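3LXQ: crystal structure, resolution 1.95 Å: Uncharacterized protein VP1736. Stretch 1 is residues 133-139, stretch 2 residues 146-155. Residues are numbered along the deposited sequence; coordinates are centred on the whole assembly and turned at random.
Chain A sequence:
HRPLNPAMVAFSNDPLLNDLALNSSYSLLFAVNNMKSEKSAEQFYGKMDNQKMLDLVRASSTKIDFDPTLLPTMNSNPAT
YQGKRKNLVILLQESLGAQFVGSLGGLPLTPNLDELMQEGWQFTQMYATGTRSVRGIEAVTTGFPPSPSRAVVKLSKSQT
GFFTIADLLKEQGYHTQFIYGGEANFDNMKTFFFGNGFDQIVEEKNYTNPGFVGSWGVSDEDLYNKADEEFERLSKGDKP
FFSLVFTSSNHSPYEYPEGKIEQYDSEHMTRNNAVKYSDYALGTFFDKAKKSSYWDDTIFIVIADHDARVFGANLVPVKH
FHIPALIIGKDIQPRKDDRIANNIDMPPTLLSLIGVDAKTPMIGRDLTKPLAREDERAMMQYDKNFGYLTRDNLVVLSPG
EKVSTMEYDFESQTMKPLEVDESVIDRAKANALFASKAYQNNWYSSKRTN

Stretch 1 133-139: SVRGIEA
Stretch 2, residues 146-155: PSPSRAVVKL

Residues 133-139 form a helix that continues later in the chain, with Glu 138 N hydrogen-bonded to Val 134 O at 2.8 Å; residues 146-155 are an irregular segment lying against it. The backbones come nearest at Arg 135 and Ala 151, whose CA atoms are 5.0 Å apart, and 498 Å² is buried in total.

Arg 135 is covered most. Its CB points sideways, but a long side chain (chi1 t, chi2 142°, chi3 m, chi4 155°) carries the guanidinium to the carbonyls of the segment. Arg 135 NH2 donates to Ser 149 O at 2.9 Å, near the guanidinium plane; Arg 135 NH1 adds weak hydrogen bonds to Ser 147 O at 3.0 Å and Ser 149 O at 3.4 Å. Pro 146 CB and Ser 147 N lie over one face and Ala 151 N over the other. Arginine suits this place because its guanidinium has several N-H groups and can reach two carbonyls of the segment, Ser 147 O and Ser 149 O. Its buried charge is met within the helix: Arg 135 NE forms a salt bridge with Glu 138 OE1 at 2.7 Å.

Glu 138, one turn on and extended (chi1 t, chi2 t, chi3 71°), serves both stretches. While OE1 holds Arg 135, Glu 138 OE2 accepts Val 152 N at 3.1 Å with a nearly straight angle of 164°. That amide lies in the type I turn from Ala 151 to Lys 154, closed by Lys 154 N to Ala 151 O at 3.0 Å.

Val 134 (chi1 m) supplies the apolar part, pointing toward the segment. Val 134 CG2 meets Ala 151 CB at 3.8 Å, and Val 134 CG1 meets Val 153 CG1 at 3.7 Å. Ala 151 (phi/psi -50/152) points its small methyl, Ala 151 CB, toward the helix, 3.6 Å from Val 134 O, so the backbones can approach closely. Val 153 (chi1 t) also brings Val 153 CG2 to 4.2 Å from Ile 137 CG2, extending the apolar patch along the helix.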

# COMPACT_ATOMS: atom_id res chain seq x y z
N SER A 133 9.86 1.88 -2.28
CA SER A 133 9.41 0.82 -1.39
C SER A 133 8.97 1.34 -0.03
O SER A 133 7.90 0.94 0.45
CB SER A 133 10.50 -0.25 -1.27
OG SER A 133 10.69 -0.89 -2.53
N VAL A 134 9.76 2.21 0.61
CA VAL A 134 9.38 2.71 1.93
C VAL A 134 8.06 3.48 1.91
O VAL A 134 7.34 3.46 2.90
CB VAL A 134 10.47 3.54 2.69
CG1 VAL A 134 11.59 2.64 3.20
CG2 VAL A 134 11.01 4.68 1.85
N ARG A 135 7.73 4.13 0.79
CA ARG A 135 6.44 4.84 0.69
C ARG A 135 5.27 3.86 0.56
O ARG A 135 4.17 4.11 1.10
CB ARG A 135 6.44 5.91 -0.42
CG ARG A 135 5.13 6.70 -0.52
CD ARG A 135 5.38 8.16 -0.83
NE ARG A 135 5.73 8.98 0.35
CZ ARG A 135 6.44 10.10 0.26
NH1 ARG A 135 6.90 10.49 -0.93
NH2 ARG A 135 6.72 10.84 1.32
N GLY A 136 5.50 2.74 -0.11
CA GLY A 136 4.48 1.66 -0.12
C GLY A 136 4.27 1.02 1.24
O GLY A 136 3.14 0.65 1.60
N ILE A 137 5.35 0.88 2.00
CA ILE A 137 5.26 0.42 3.41
C ILE A 137 4.53 1.48 4.24
O ILE A 137 3.65 1.15 5.05
CB ILE A 137 6.66 0.11 3.99
CG1 ILE A 137 7.32 -1.02 3.18
CG2 ILE A 137 6.57 -0.25 5.49
CD1 ILE A 137 8.83 -1.16 3.39
N GLU A 138 4.91 2.74 4.07
CA GLU A 138 4.20 3.87 4.70
C GLU A 138 2.68 3.78 4.49
O GLU A 138 1.91 3.83 5.46
CB GLU A 138 4.72 5.18 4.11
CG GLU A 138 3.92 6.44 4.38
CD GLU A 138 4.62 7.66 3.78
OE1 GLU A 138 4.64 7.77 2.54
OE2 GLU A 138 5.18 8.48 4.55
N ALA A 139 2.28 3.62 3.23
CA ALA A 139 0.88 3.61 2.86
C ALA A 139 0.09 2.48 3.48
O ALA A 139 -1.05 2.69 3.87
CB ALA A 139 0.71 3.58 1.35
N PRO A 146 1.48 11.21 1.06
CA PRO A 146 2.85 11.50 0.62
C PRO A 146 3.27 12.96 0.80
O PRO A 146 2.43 13.85 0.97
CB PRO A 146 2.82 11.13 -0.87
CG PRO A 146 1.39 11.37 -1.29
CD PRO A 146 0.53 11.15 -0.05
N SER A 147 4.58 13.20 0.77
CA SER A 147 5.13 14.55 0.78
C SER A 147 6.26 14.57 -0.24
O SER A 147 6.57 13.51 -0.81
CB SER A 147 5.64 14.94 2.19
OG SER A 147 6.83 14.25 2.55
N PRO A 148 6.85 15.75 -0.50
CA PRO A 148 8.07 15.83 -1.32
C PRO A 148 9.27 15.24 -0.60
O PRO A 148 10.33 15.09 -1.20
CB PRO A 148 8.28 17.34 -1.50
CG PRO A 148 6.97 17.93 -1.25
CD PRO A 148 6.32 17.08 -0.21
N SER A 149 9.11 14.95 0.69
CA SER A 149 10.17 14.35 1.48
C SER A 149 10.11 12.84 1.38
O SER A 149 9.22 12.28 0.71
CB SER A 149 10.04 14.75 2.96
OG SER A 149 10.35 16.11 3.13
N ARG A 150 11.03 12.18 2.07
CA ARG A 150 11.06 10.73 2.13
C ARG A 150 9.88 10.25 2.97
O ARG A 150 9.40 10.96 3.85
CB ARG A 150 12.38 10.24 2.72
CG ARG A 150 13.62 10.83 2.02
CD ARG A 150 14.95 10.35 2.61
NE ARG A 150 15.03 10.46 4.07
CZ ARG A 150 15.42 11.55 4.75
NH1 ARG A 150 15.74 12.66 4.10
NH2 ARG A 150 15.47 11.52 6.08
N ALA A 151 9.40 9.04 2.68
CA ALA A 151 8.43 8.38 3.57
C ALA A 151 8.90 8.38 5.04
O ALA A 151 10.11 8.38 5.32
CB ALA A 151 8.20 6.97 3.10
N VAL A 152 7.94 8.35 5.96
CA VAL A 152 8.21 8.41 7.40
C VAL A 152 8.99 7.20 7.93
O VAL A 152 9.44 7.22 9.08
CB VAL A 152 6.90 8.57 8.25
CG1 VAL A 152 6.05 9.73 7.76
CG2 VAL A 152 6.12 7.27 8.32
N VAL A 153 9.14 6.16 7.12
CA VAL A 153 9.99 5.02 7.50
C VAL A 153 11.42 5.52 7.73
O VAL A 153 12.16 4.95 8.56
CB VAL A 153 10.00 3.90 6.44
CG1 VAL A 153 10.88 2.73 6.87
CG2 VAL A 153 8.57 3.44 6.13
N LYS A 154 11.78 6.59 7.03
CA LYS A 154 13.14 7.14 7.07
C LYS A 154 13.24 8.51 7.76
O LYS A 154 14.31 9.10 7.79
CB LYS A 154 13.73 7.22 5.66
CG LYS A 154 14.04 5.88 5.05
CD LYS A 154 14.64 5.99 3.67
CE LYS A 154 15.25 4.66 3.27
NZ LYS A 154 15.70 4.66 1.85
N LEU A 155 12.14 9.01 8.31
CA LEU A 155 12.19 10.32 8.95
C LEU A 155 12.40 10.16 10.46
O LEU A 155 11.92 9.20 11.04
CB LEU A 155 10.96 11.16 8.61
CG LEU A 155 10.80 11.50 7.12
CD1 LEU A 155 9.53 12.30 6.90
CD2 LEU A 155 12.01 12.28 6.57